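Local coordinates for protease (Penicillium cyclopium, PDB 5Z6O), which is a subtilisin-family serine protease of the proteinase K type and probably hydrolyses casein, gelatin and type IV collagen, at residues V203-P208 against T271-L276. Sequence-based numbering, arbitrary orientation.
Sequences VDLYAP and TTTKLL. With CA (calcium ion), chain B.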
ATOM      1  N   VAL A 203       0.860  -0.413 -15.164  1.00 10.02           N
ATOM      2  CA  VAL A 203       0.045  -0.823 -14.024  1.00  9.37           C
ATOM      3  C   VAL A 203       0.095  -2.339 -13.880  1.00 13.03           C
ATOM      4  O   VAL A 203      -0.177  -3.083 -14.829  1.00 11.38           O
ATOM      5  CB  VAL A 203      -1.393  -0.312 -14.192  1.00 15.30           C
ATOM      6  CG1 VAL A 203      -2.332  -0.954 -13.151  1.00 12.20           C
ATOM      7  CG2 VAL A 203      -1.418   1.189 -14.028  1.00 14.13           C
ATOM      8  N   ASP A 204       0.419  -2.812 -12.678  1.00  7.48           N
ATOM      9  CA  ASP A 204       0.497  -4.245 -12.444  1.00  4.99           C
ATOM     10  C   ASP A 204      -0.867  -4.832 -12.088  1.00  8.03           C
ATOM     11  O   ASP A 204      -1.184  -5.968 -12.486  1.00  9.54           O
ATOM     12  CB  ASP A 204       1.506  -4.531 -11.320  1.00 10.16           C
ATOM     13  CG  ASP A 204       2.933  -4.199 -11.749  1.00 14.75           C
ATOM     14  OD1 ASP A 204       3.455  -4.948 -12.600  1.00 16.15           O
ATOM     15  OD2 ASP A 204       3.488  -3.161 -11.336  1.00 10.91           O
ATOM     16  N   LEU A 205      -1.677  -4.097 -11.320  1.00  7.92           N
ATOM     17  CA  LEU A 205      -3.033  -4.567 -10.990  1.00 10.48           C
ATOM     18  C   LEU A 205      -3.826  -3.433 -10.343  1.00  8.02           C
ATOM     19  O   LEU A 205      -3.293  -2.365 -10.036  1.00 10.67           O
ATOM     20  CB  LEU A 205      -3.018  -5.797 -10.071  1.00 10.18           C
ATOM     21  CG  LEU A 205      -2.520  -5.577  -8.660  1.00 10.24           C
ATOM     22  CD1 LEU A 205      -3.185  -6.616  -7.716  1.00 12.16           C
ATOM     23  CD2 LEU A 205      -1.000  -5.787  -8.568  1.00 11.83           C
ATOM     24  N   TYR A 206      -5.113  -3.694 -10.145  1.00  9.20           N
ATOM     25  CA  TYR A 206      -6.059  -2.829  -9.441  1.00  8.91           C
ATOM     26  C   TYR A 206      -6.201  -3.281  -7.999  1.00  6.26           C
ATOM     27  O   TYR A 206      -6.086  -4.471  -7.691  1.00  7.30           O
ATOM     28  CB  TYR A 206      -7.475  -2.875 -10.076  1.00  4.46           C
ATOM     29  CG  TYR A 206      -7.609  -2.012 -11.326  1.00  6.80           C
ATOM     30  CD1 TYR A 206      -7.121  -2.455 -12.578  1.00  7.37           C
ATOM     31  CD2 TYR A 206      -8.205  -0.741 -11.245  1.00  9.22           C
ATOM     32  CE1 TYR A 206      -7.226  -1.623 -13.720  1.00 12.23           C
ATOM     33  CE2 TYR A 206      -8.329   0.085 -12.372  1.00  9.31           C
ATOM     34  CZ  TYR A 206      -7.848  -0.361 -13.590  1.00 14.26           C
ATOM     35  OH  TYR A 206      -8.007   0.490 -14.659  1.00 12.53           O
ATOM     36  N   ALA A 207      -6.540  -2.320  -7.136  1.00  6.79           N
ATOM     37  CA  ALA A 207      -6.967  -2.631  -5.781  1.00 11.02           C
ATOM     38  C   ALA A 207      -7.987  -1.590  -5.390  1.00  7.19           C
ATOM     39  O   ALA A 207      -8.033  -0.514  -6.004  1.00  5.60           O
ATOM     40  CB  ALA A 207      -5.782  -2.624  -4.801  1.00  8.19           C
ATOM     41  N   PRO A 208      -8.793  -1.853  -4.361  1.00  6.11           N
ATOM     42  CA  PRO A 208      -9.868  -0.923  -3.990  1.00  4.85           C
ATOM     43  C   PRO A 208      -9.313   0.449  -3.667  1.00  8.20           C
ATOM     44  O   PRO A 208      -8.378   0.584  -2.870  1.00  8.04           O
ATOM     45  CB  PRO A 208     -10.487  -1.581  -2.751  1.00  8.46           C
ATOM     46  CG  PRO A 208     -10.339  -3.045  -3.032  1.00  9.98           C
ATOM     47  CD  PRO A 208      -8.939  -3.155  -3.673  1.00  9.27           C
ATOM     48  N   THR A 271      -4.608  -1.631 -20.444  1.00 20.34           N
ATOM     49  CA  THR A 271      -4.487  -1.747 -18.984  1.00 16.53           C
ATOM     50  C   THR A 271      -5.022  -3.098 -18.526  1.00 17.46           C
ATOM     51  O   THR A 271      -6.054  -3.572 -19.024  1.00 12.91           O
ATOM     52  CB  THR A 271      -5.246  -0.608 -18.273  1.00 15.37           C
ATOM     53  OG1 THR A 271      -4.793   0.646 -18.783  1.00 16.65           O
ATOM     54  CG2 THR A 271      -4.997  -0.612 -16.754  1.00 13.85           C
ATOM     55  N   THR A 272      -4.289  -3.742 -17.625  1.00 11.06           N
ATOM     56  CA  THR A 272      -4.748  -4.988 -17.022  1.00  8.88           C
ATOM     57  C   THR A 272      -6.108  -4.817 -16.377  1.00 12.02           C
ATOM     58  O   THR A 272      -6.478  -3.730 -15.943  1.00 16.52           O
ATOM     59  CB  THR A 272      -3.752  -5.476 -15.966  1.00 11.76           C
ATOM     60  OG1 THR A 272      -4.192  -6.739 -15.480  1.00 13.33           O
ATOM     61  CG2 THR A 272      -3.691  -4.508 -14.785  1.00 12.50           C
ATOM     62  N   THR A 273      -6.881  -5.904 -16.331  1.00 10.71           N
ATOM     63  CA  THR A 273      -8.137  -5.884 -15.609  1.00  9.00           C
ATOM     64  C   THR A 273      -8.079  -6.744 -14.352  1.00 10.14           C
ATOM     65  O   THR A 273      -9.127  -7.061 -13.798  1.00  9.67           O
ATOM     66  CB  THR A 273      -9.277  -6.330 -16.518  1.00 17.94           C
ATOM     67  OG1 THR A 273      -9.060  -7.682 -16.902  1.00 23.44           O
ATOM     68  CG2 THR A 273      -9.264  -5.509 -17.769  1.00 24.40           C
ATOM     69  N   LYS A 274      -6.873  -7.062 -13.874  1.00  9.66           N
ATOM     70  CA  LYS A 274      -6.682  -7.897 -12.688  1.00  8.68           C
ATOM     71  C   LYS A 274      -6.925  -7.101 -11.417  1.00  7.73           C
ATOM     72  O   LYS A 274      -6.531  -5.941 -11.316  1.00  8.51           O
ATOM     73  CB  LYS A 274      -5.262  -8.477 -12.654  1.00  9.46           C
ATOM     74  CG  LYS A 274      -5.178  -9.740 -13.545  1.00 18.44           C
ATOM     75  CD  LYS A 274      -3.841 -10.434 -13.483  1.00 31.00           C
ATOM     76  CE  LYS A 274      -3.918 -11.842 -14.132  1.00 28.25           C
ATOM     77  NZ  LYS A 274      -3.835 -12.997 -13.150  1.00 25.25           N
ATOM     78  N   LEU A 275      -7.611  -7.736 -10.480  1.00  6.54           N
ATOM     79  CA  LEU A 275      -7.987  -7.135  -9.198  1.00  8.89           C
ATOM     80  C   LEU A 275      -7.392  -7.964  -8.065  1.00 12.01           C
ATOM     81  O   LEU A 275      -7.537  -9.189  -8.062  1.00  8.71           O
ATOM     82  CB  LEU A 275      -9.513  -7.101  -9.053  1.00  9.32           C
ATOM     83  CG  LEU A 275      -9.994  -6.583  -7.654  1.00  8.11           C
ATOM     84  CD1 LEU A 275      -9.535  -5.148  -7.394  1.00  9.55           C
ATOM     85  CD2 LEU A 275     -11.519  -6.663  -7.623  1.00 12.41           C
ATOM     86  N   LEU A 276      -6.797  -7.292  -7.070  1.00  5.63           N
ATOM     87  CA  LEU A 276      -6.199  -7.959  -5.912  1.00  8.03           C
ATOM     88  C   LEU A 276      -7.133  -9.003  -5.303  1.00  9.15           C
ATOM     89  O   LEU A 276      -8.287  -8.710  -5.002  1.00  8.55           O
ATOM     90  CB  LEU A 276      -5.889  -6.902  -4.851  1.00  6.45           C
ATOM     91  CG  LEU A 276      -5.234  -7.333  -3.515  1.00  7.28           C
ATOM     92  CD1 LEU A 276      -3.898  -8.040  -3.818  1.00  9.83           C
ATOM     93  CD2 LEU A 276      -5.066  -6.078  -2.629  1.00  6.01           C
TER
HETATM   94 CA    CA B 301       5.658  -3.564 -12.316  1.00 25.39          CA
HETATM   95  O   HOH W   1      -1.507  -2.730 -17.212  1.00 14.48           O
HETATM   96  O   HOH W   2       6.705  -5.399 -11.255  1.00 22.84           O
HETATM   97  O   HOH W   3       4.698  -3.052 -14.290  1.00 20.49           O
HETATM   98  O   HOH W   4       8.003  -2.650 -13.118  1.00 35.91           O
HETATM   99  O   HOH W   5       5.429  -1.282 -12.510  1.00 18.40           O
HETATM  100  O   HOH W   6       6.117  -4.999 -14.200  1.00 30.88           O
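The carbonyl oxygen of Lys274 receives the backbone amide of Tyr206, N to O 2.9 Å at 165°, while the Tyr206 O takes the N of Leu276 at 3.0 Å. This pair forms a single parallel bridge on the outer side of strand 205-208, whose other side bonds to strand 182-187 of the subtilisin core sheet. With CG anti to its own carbonyl carbon (chi1 -80°), Tyr206 runs its ring back toward Thr271, with Lys274 O and Thr272 O at its edge, in plane, the latter 3.2 Å from CE1; its hydroxyl bonds to Ser193. Thr272 forms an ST turn, its OG1 accepting from Lys274 N, and its methyl CG2 lies 3.7 Å from the Asp204 O. On the face toward helix 249-259, Leu205 CD1 packs on Leu276 CB at 3.9 Å, both residues touching Ile256, and Leu275 CD1 reaches back over the Tyr206 carbonyl. A water links Val203 O to Thr272 N. Asp204 turns away and chelates calcium through both carboxylate oxygens, OD2 also accepting from Thr183 N; Val181 O and five waters complete the site. Thr272 O, buried here without a hydrogen-bond partner, faces the ring edge of Tyr206, whose C-H groups may offset its partial charge weakly.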